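Local coordinates for protein peptidase M28 (Shewanella amazonensis SB2B, PDB 3IIB) that binds zinc ions and probably acts as a carboxypeptidase or dipeptidase of peptidase family M28, at residues I326-D331 / A421-F426; V252-H257 / Q425-M430. All blocks are in the same frame, centred on the assembly; numbering follows the deposited sequence.

Contact 1 of 2, residues I326-D331 / A421-F426; sequences IAAESD and AVYAQF. With ZN (zinc ion), chain C.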
ATOM      1  N   ILE A 326       4.102 -35.597  17.372  1.00  3.83           N
ATOM      2  CA  ILE A 326       3.526 -34.266  17.508  1.00  4.89           C
ATOM      3  C   ILE A 326       3.611 -33.605  16.170  1.00  4.28           C
ATOM      4  O   ILE A 326       4.508 -33.921  15.374  1.00  5.09           O
ATOM      5  CB  ILE A 326       4.243 -33.441  18.587  1.00  5.14           C
ATOM      6  CG1 ILE A 326       3.434 -32.179  18.937  1.00  4.61           C
ATOM      7  CG2 ILE A 326       5.659 -33.075  18.132  1.00  4.78           C
ATOM      8  CD1 ILE A 326       3.711 -31.643  20.376  1.00  3.05           C
ATOM      9  N   ALA A 327       2.676 -32.705  15.909  1.00  3.09           N
ATOM     10  CA  ALA A 327       2.655 -31.918  14.686  1.00  3.81           C
ATOM     11  C   ALA A 327       2.502 -30.425  14.983  1.00  5.29           C
ATOM     12  O   ALA A 327       1.813 -30.081  15.925  1.00  3.82           O
ATOM     13  CB  ALA A 327       1.478 -32.367  13.795  1.00  2.59           C
ATOM     14  N   ALA A 328       3.117 -29.559  14.162  1.00  4.45           N
ATOM     15  CA  ALA A 328       3.012 -28.092  14.284  1.00  3.36           C
ATOM     16  C   ALA A 328       3.187 -27.466  12.924  1.00  5.02           C
ATOM     17  O   ALA A 328       3.821 -28.060  12.045  1.00  4.89           O
ATOM     18  CB  ALA A 328       4.037 -27.491  15.273  1.00  2.00           C
ATOM     19  N   GLU A 329       2.589 -26.300  12.742  1.00  5.51           N
ATOM     20  CA  GLU A 329       2.654 -25.585  11.466  1.00  5.05           C
ATOM     21  C   GLU A 329       2.904 -24.095  11.665  1.00  5.80           C
ATOM     22  O   GLU A 329       2.266 -23.465  12.510  1.00  7.03           O
ATOM     23  CB  GLU A 329       1.383 -25.761  10.670  1.00  5.47           C
ATOM     24  CG  GLU A 329       1.390 -24.941   9.399  1.00  8.41           C
ATOM     25  CD  GLU A 329       0.215 -25.205   8.462  1.00  5.66           C
ATOM     26  OE1 GLU A 329      -0.930 -25.196   8.954  1.00  6.47           O
ATOM     27  OE2 GLU A 329       0.454 -25.425   7.231  1.00  6.81           O
ATOM     28  N   SER A 330       3.811 -23.553  10.860  1.00  4.13           N
ATOM     29  CA  SER A 330       4.076 -22.108  10.795  1.00  4.38           C
ATOM     30  C   SER A 330       3.217 -21.526   9.654  1.00  6.74           C
ATOM     31  O   SER A 330       3.482 -21.784   8.468  1.00  6.25           O
ATOM     32  CB  SER A 330       5.530 -21.845  10.511  1.00  5.62           C
ATOM     33  OG  SER A 330       5.863 -20.441  10.553  1.00  5.77           O
ATOM     34  N   ASP A 331       2.216 -20.741  10.016  1.00  4.10           N
ATOM     35  CA  ASP A 331       1.357 -20.054   9.017  1.00  5.04           C
ATOM     36  C   ASP A 331       0.721 -18.814   9.657  1.00  7.83           C
ATOM     37  O   ASP A 331      -0.488 -18.643   9.637  1.00  8.46           O
ATOM     38  CB  ASP A 331       0.267 -20.964   8.489  1.00  5.72           C
ATOM     39  CG  ASP A 331      -0.522 -20.313   7.379  1.00  8.31           C
ATOM     40  OD1 ASP A 331       0.077 -19.506   6.657  1.00  7.19           O
ATOM     41  OD2 ASP A 331      -1.699 -20.625   7.197  1.00  8.15           O
ATOM     42  N   ALA A 421      14.929 -20.347  14.616  1.00  6.35           N
ATOM     43  CA  ALA A 421      15.588 -20.762  15.871  1.00  2.00           C
ATOM     44  C   ALA A 421      14.629 -21.546  16.725  1.00  5.24           C
ATOM     45  O   ALA A 421      14.971 -22.627  17.197  1.00  4.70           O
ATOM     46  CB  ALA A 421      16.121 -19.553  16.678  1.00  3.05           C
ATOM     47  N   VAL A 422      13.411 -21.027  16.911  1.00  4.03           N
ATOM     48  CA  VAL A 422      12.429 -21.681  17.798  1.00  3.67           C
ATOM     49  C   VAL A 422      11.919 -23.009  17.199  1.00  4.57           C
ATOM     50  O   VAL A 422      11.760 -23.997  17.924  1.00  4.69           O
ATOM     51  CB  VAL A 422      11.250 -20.766  18.089  1.00  2.70           C
ATOM     52  CG1 VAL A 422      10.271 -21.511  19.003  1.00  2.84           C
ATOM     53  CG2 VAL A 422      11.752 -19.497  18.790  1.00  5.34           C
ATOM     54  N   TYR A 423      11.680 -23.064  15.879  1.00  5.04           N
ATOM     55  CA  TYR A 423      11.259 -24.325  15.266  1.00  5.47           C
ATOM     56  C   TYR A 423      12.363 -25.366  15.325  1.00  3.77           C
ATOM     57  O   TYR A 423      12.087 -26.550  15.495  1.00  4.81           O
ATOM     58  CB  TYR A 423      10.750 -24.171  13.825  1.00  5.86           C
ATOM     59  CG  TYR A 423       9.247 -24.002  13.785  1.00  5.30           C
ATOM     60  CD1 TYR A 423       8.649 -22.763  14.000  1.00  5.42           C
ATOM     61  CD2 TYR A 423       8.407 -25.094  13.591  1.00  3.69           C
ATOM     62  CE1 TYR A 423       7.277 -22.618  13.965  1.00  4.27           C
ATOM     63  CE2 TYR A 423       7.035 -24.962  13.574  1.00  8.04           C
ATOM     64  CZ  TYR A 423       6.463 -23.739  13.788  1.00  7.56           C
ATOM     65  OH  TYR A 423       5.077 -23.624  13.767  1.00  8.44           O
ATOM     66  N   ALA A 424      13.610 -24.926  15.176  1.00  4.90           N
ATOM     67  CA  ALA A 424      14.733 -25.850  15.255  1.00  5.79           C
ATOM     68  C   ALA A 424      14.801 -26.453  16.663  1.00  6.04           C
ATOM     69  O   ALA A 424      14.976 -27.677  16.818  1.00  7.23           O
ATOM     70  CB  ALA A 424      16.022 -25.180  14.851  1.00  4.58           C
ATOM     71  N   GLN A 425      14.651 -25.618  17.686  1.00  4.48           N
ATOM     72  CA  GLN A 425      14.602 -26.087  19.055  1.00  3.13           C
ATOM     73  C   GLN A 425      13.414 -27.049  19.246  1.00  3.74           C
ATOM     74  O   GLN A 425      13.545 -28.125  19.834  1.00  4.37           O
ATOM     75  CB  GLN A 425      14.465 -24.934  20.058  1.00  4.05           C
ATOM     76  CG  GLN A 425      15.682 -24.019  20.095  1.00  3.75           C
ATOM     77  CD  GLN A 425      15.694 -23.035  21.238  1.00  7.49           C
ATOM     78  OE1 GLN A 425      14.640 -22.641  21.718  1.00  8.11           O
ATOM     79  NE2 GLN A 425      16.891 -22.662  21.703  1.00  3.40           N
ATOM     80  N   PHE A 426      12.230 -26.617  18.804  1.00  6.72           N
ATOM     81  CA  PHE A 426      11.041 -27.452  18.931  1.00  3.06           C
ATOM     82  C   PHE A 426      11.239 -28.813  18.270  1.00  2.06           C
ATOM     83  O   PHE A 426      10.929 -29.856  18.875  1.00  2.71           O
ATOM     84  CB  PHE A 426       9.825 -26.733  18.318  1.00  4.87           C
ATOM     85  CG  PHE A 426       8.558 -27.543  18.333  1.00  4.12           C
ATOM     86  CD1 PHE A 426       7.762 -27.573  19.462  1.00  5.13           C
ATOM     87  CD2 PHE A 426       8.121 -28.224  17.200  1.00  4.34           C
ATOM     88  CE1 PHE A 426       6.574 -28.283  19.471  1.00  4.57           C
ATOM     89  CE2 PHE A 426       6.945 -28.957  17.226  1.00  6.63           C
ATOM     90  CZ  PHE A 426       6.177 -28.987  18.351  1.00  8.82           C
TER
HETATM   91 ZN    ZN C   2      -1.630 -19.144   5.405  0.50  7.02          ZN
HETATM   92  O   HOH W   1      -2.477 -17.698   7.094  1.00 16.65           O
HETATM   93  O   HOH W   2      -3.411 -19.091   4.621  1.00  9.11           O

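Contact 2 of 2, residues V252-H257 / Q425-M430; sequences VLIGAH and QFAWVM. With ZN (zinc ion), chain C.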
ATOM      1  N   VAL A 252       8.012 -36.493  13.942  1.00  4.36           N
ATOM      2  CA  VAL A 252       7.745 -35.121  14.366  1.00  2.81           C
ATOM      3  C   VAL A 252       7.499 -34.366  13.071  1.00  4.00           C
ATOM      4  O   VAL A 252       8.380 -34.298  12.186  1.00  5.76           O
ATOM      5  CB  VAL A 252       8.931 -34.520  15.101  1.00  3.65           C
ATOM      6  CG1 VAL A 252       8.732 -33.004  15.323  1.00  5.31           C
ATOM      7  CG2 VAL A 252       9.162 -35.303  16.430  1.00  5.39           C
ATOM      8  N   LEU A 253       6.305 -33.820  12.920  1.00  5.60           N
ATOM      9  CA  LEU A 253       5.901 -33.141  11.700  1.00  4.87           C
ATOM     10  C   LEU A 253       5.956 -31.631  11.923  1.00  5.23           C
ATOM     11  O   LEU A 253       5.310 -31.106  12.839  1.00  5.91           O
ATOM     12  CB  LEU A 253       4.477 -33.560  11.336  1.00  3.94           C
ATOM     13  CG  LEU A 253       3.886 -33.184   9.971  1.00  5.55           C
ATOM     14  CD1 LEU A 253       2.606 -33.963   9.714  1.00  7.22           C
ATOM     15  CD2 LEU A 253       3.616 -31.717   9.852  1.00  6.88           C
ATOM     16  N   ILE A 254       6.698 -30.940  11.077  1.00  4.99           N
ATOM     17  CA  ILE A 254       6.694 -29.481  11.100  1.00  4.13           C
ATOM     18  C   ILE A 254       6.322 -29.037   9.690  1.00  5.53           C
ATOM     19  O   ILE A 254       6.878 -29.514   8.680  1.00  5.09           O
ATOM     20  CB  ILE A 254       8.045 -28.884  11.622  1.00  5.89           C
ATOM     21  CG1 ILE A 254       9.235 -29.361  10.774  1.00  6.70           C
ATOM     22  CG2 ILE A 254       8.234 -29.144  13.201  1.00  4.54           C
ATOM     23  CD1 ILE A 254      10.584 -28.684  11.206  1.00  7.32           C
ATOM     24  N   GLY A 255       5.310 -28.192   9.634  1.00  4.16           N
ATOM     25  CA  GLY A 255       4.685 -27.885   8.359  1.00  6.67           C
ATOM     26  C   GLY A 255       4.528 -26.414   8.040  1.00  4.70           C
ATOM     27  O   GLY A 255       4.698 -25.520   8.886  1.00  4.41           O
ATOM     28  N   ALA A 256       4.129 -26.187   6.795  1.00  4.65           N
ATOM     29  CA  ALA A 256       3.725 -24.879   6.285  1.00  4.46           C
ATOM     30  C   ALA A 256       2.876 -25.186   5.072  1.00  5.10           C
ATOM     31  O   ALA A 256       2.827 -26.356   4.634  1.00  4.83           O
ATOM     32  CB  ALA A 256       4.980 -24.027   5.873  1.00  5.61           C
ATOM     33  N   HIS A 257       2.255 -24.181   4.459  1.00  3.04           N
ATOM     34  CA  HIS A 257       1.626 -24.426   3.127  1.00  2.00           C
ATOM     35  C   HIS A 257       2.412 -23.750   2.026  1.00  5.44           C
ATOM     36  O   HIS A 257       2.930 -22.673   2.229  1.00  3.33           O
ATOM     37  CB  HIS A 257       0.135 -24.055   3.072  1.00  2.36           C
ATOM     38  CG  HIS A 257      -0.192 -22.616   3.310  1.00  5.39           C
ATOM     39  ND1 HIS A 257      -0.424 -21.731   2.282  1.00  3.95           N
ATOM     40  CD2 HIS A 257      -0.437 -21.930   4.458  1.00  6.46           C
ATOM     41  CE1 HIS A 257      -0.731 -20.546   2.783  1.00  3.73           C
ATOM     42  NE2 HIS A 257      -0.757 -20.643   4.102  1.00  3.82           N
ATOM     43  N   GLN A 425      14.651 -25.618  17.686  1.00  4.48           N
ATOM     44  CA  GLN A 425      14.602 -26.087  19.055  1.00  3.13           C
ATOM     45  C   GLN A 425      13.414 -27.049  19.246  1.00  3.74           C
ATOM     46  O   GLN A 425      13.545 -28.125  19.834  1.00  4.37           O
ATOM     47  CB  GLN A 425      14.465 -24.934  20.058  1.00  4.05           C
ATOM     48  CG  GLN A 425      15.682 -24.019  20.095  1.00  3.75           C
ATOM     49  CD  GLN A 425      15.694 -23.035  21.238  1.00  7.49           C
ATOM     50  OE1 GLN A 425      14.640 -22.641  21.718  1.00  8.11           O
ATOM     51  NE2 GLN A 425      16.891 -22.662  21.703  1.00  3.40           N
ATOM     52  N   PHE A 426      12.230 -26.617  18.804  1.00  6.72           N
ATOM     53  CA  PHE A 426      11.041 -27.452  18.931  1.00  3.06           C
ATOM     54  C   PHE A 426      11.239 -28.813  18.270  1.00  2.06           C
ATOM     55  O   PHE A 426      10.929 -29.856  18.875  1.00  2.71           O
ATOM     56  CB  PHE A 426       9.825 -26.733  18.318  1.00  4.87           C
ATOM     57  CG  PHE A 426       8.558 -27.543  18.333  1.00  4.12           C
ATOM     58  CD1 PHE A 426       7.762 -27.573  19.462  1.00  5.13           C
ATOM     59  CD2 PHE A 426       8.121 -28.224  17.200  1.00  4.34           C
ATOM     60  CE1 PHE A 426       6.574 -28.283  19.471  1.00  4.57           C
ATOM     61  CE2 PHE A 426       6.945 -28.957  17.226  1.00  6.63           C
ATOM     62  CZ  PHE A 426       6.177 -28.987  18.351  1.00  8.82           C
ATOM     63  N   ALA A 427      11.657 -28.822  17.016  1.00  3.57           N
ATOM     64  CA  ALA A 427      11.773 -30.074  16.284  1.00  3.78           C
ATOM     65  C   ALA A 427      12.853 -30.946  16.937  1.00  4.97           C
ATOM     66  O   ALA A 427      12.638 -32.124  17.118  1.00  4.31           O
ATOM     67  CB  ALA A 427      12.052 -29.861  14.801  1.00  5.53           C
ATOM     68  N   TRP A 428      13.967 -30.358  17.365  1.00  5.36           N
ATOM     69  CA  TRP A 428      15.002 -31.154  18.029  1.00  5.46           C
ATOM     70  C   TRP A 428      14.527 -31.698  19.385  1.00  4.45           C
ATOM     71  O   TRP A 428      14.632 -32.896  19.663  1.00  5.68           O
ATOM     72  CB  TRP A 428      16.302 -30.378  18.180  1.00  5.52           C
ATOM     73  CG  TRP A 428      17.332 -31.228  18.796  1.00  4.19           C
ATOM     74  CD1 TRP A 428      17.762 -31.220  20.087  1.00  3.46           C
ATOM     75  CD2 TRP A 428      18.021 -32.290  18.146  1.00  3.34           C
ATOM     76  NE1 TRP A 428      18.694 -32.221  20.286  1.00  5.65           N
ATOM     77  CE2 TRP A 428      18.875 -32.885  19.103  1.00  5.13           C
ATOM     78  CE3 TRP A 428      17.999 -32.801  16.847  1.00  4.79           C
ATOM     79  CZ2 TRP A 428      19.687 -33.959  18.793  1.00  7.85           C
ATOM     80  CZ3 TRP A 428      18.800 -33.906  16.560  1.00  6.52           C
ATOM     81  CH2 TRP A 428      19.626 -34.455  17.527  1.00  7.15           C
ATOM     82  N   VAL A 429      14.029 -30.838  20.257  1.00  3.54           N
ATOM     83  CA  VAL A 429      13.562 -31.287  21.554  1.00  4.83           C
ATOM     84  C   VAL A 429      12.458 -32.348  21.414  1.00  4.77           C
ATOM     85  O   VAL A 429      12.528 -33.412  22.051  1.00  5.94           O
ATOM     86  CB  VAL A 429      13.113 -30.098  22.454  1.00  4.68           C
ATOM     87  CG1 VAL A 429      12.471 -30.612  23.716  1.00  5.92           C
ATOM     88  CG2 VAL A 429      14.347 -29.203  22.813  1.00  5.79           C
HETATM   89  N   MSE A 430      11.489 -32.125  20.529  1.00  4.15           N
HETATM   90  CA  MSE A 430      10.438 -33.098  20.372  1.00  4.22           C
HETATM   91  C   MSE A 430      10.906 -34.419  19.741  1.00  5.27           C
HETATM   92  O   MSE A 430      10.404 -35.487  20.126  1.00  3.75           O
HETATM   93  CB  MSE A 430       9.271 -32.543  19.550  1.00  4.31           C
HETATM   94  CG  MSE A 430       8.544 -31.391  20.186  1.00  9.12           C
HETATM   95 SE   MSE A 430       7.569 -31.900  21.794  0.75  7.77          SE
HETATM   96  CE  MSE A 430       8.760 -31.439  22.837  1.00  2.00           C
TER
HETATM   97 ZN    ZN C   2      -1.630 -19.144   5.405  0.50  7.02          ZN
HETATM   98  O   HOH W   2      -3.411 -19.091   4.621  1.00  9.11           O
HETATM   99  O   HOH W   1      -2.477 -17.698   7.094  1.00 16.65           O

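Contact 1 of 2, residues I326-D331 / A421-F426
Two aromatic rings of the helix segment 421-426, those of Y423 and F426, meet the inward-pointing side chains of segment 326-331, and both are approached obliquely. The CB of A328 is common to the two, 3.8 Å from CE2 of F426 and 4.3 Å from CE2 of Y423, a methyl that reaches into the notch where the two rings meet. Beyond it, I326 and F426 reach toward each other tip to tip, with CG2 of I326 4.1 Å from CZ of F426. The first torsion of F426 (177°) sets its CG anti to the backbone N, and the ring extends from there toward the strand. Farther along the segment, S330 turns its CB to the phenol, 3.7 Å from the Y423 OH. That hydroxyl lies against the backbone at E329 and S330, 3.1 Å from the E329 O, while the S330 N, though close, stands at a poor angle for a bond. Replacing Y423 by an alanine would probably open a gap beside A328 and S330 and leave the E329 carbonyl without its neighbouring hydroxyl. I276 of helix 267-285 and L390 of strand 387-392 also touch the Y423 side chain.

The face of the strand turned away from the helix has a different character. E329 points that way, and its OE1 accepts a hydrogen bond from the D376 backbone N. Just beyond the strand, in the loop, D331 holds a zinc ion through both carboxylate oxygens, OD1 at 2.1 Å and OD2 at 2.3 Å, alongside H257 and D269. Helix and strand run nearly antiparallel, at 172°, in the layered alpha/beta arrangement of the M28 zinc peptidases, where a metal ligand lies near the C-terminal end of a sheet strand.

Contact 2 of 2, residues V252-H257 / Q425-M430
I254 and F426 slide past each other in opposite directions, the CG2 methyl of I254 coming to the ring edge, near its plane, 4.1 Å from CD2. The other branch of I254 works separately. Its CG1 sits between the backbone N and the carbonyl carbon, chi1 57°, and the chain then extends until CD1 lies 4.1 Å from CB of A427. One isoleucine thus spans two successive helix residues, a methyl to each.

V252, two residues earlier on the same side of the strand, spans the helix from A427 to M430. Its CG2 approaches the backbone of M430, 3.8 Å from the carbonyl carbon, and also touches the M430 CB, whereas CG1 comes within 4.3 Å of the A427 CA. M430, a selenomethionine here, starts toward the strand but bends at its second and third torsions and leads away. Its CG lies 3.7 Å above one face of the F426 ring, offset toward the rim. The carbonyl O of M430 accepts a hydrogen bond from R293, and I284 of helix 267-285 packs on A427.

The strand, packed on the helix in an alpha/beta layer, ends at H257, whose NE2 binds the zinc ion at 2.2 Å. No hydrogen bond links strand 252-257 to helix 425-430. The contact rests on methyl groups against a ring edge, a small alanine and a stretch of helix backbone, so shape and burial rather than polar pairing define how the helix lies on the strand.

How the contacts relate
Both contacts are buried, and both set helix 413-432 against the same sheet, in which strands 324-329 and 247-257 are parallel neighbours; their centres lie only about 4 Å apart. F426 serves the two at once, presenting different rim atoms to each strand. Contact 1 adds a phenol hydroxyl beside the backbone, whereas contact 2, farther along the helix, has no polar pair across its segments. The segments are themselves joined by probable hydrogen bonds, A328 O to G255 N and S330 N to G255 O. Past this packing, the chemistry changes: D331 and H257, one from each contact, bind the same zinc ion.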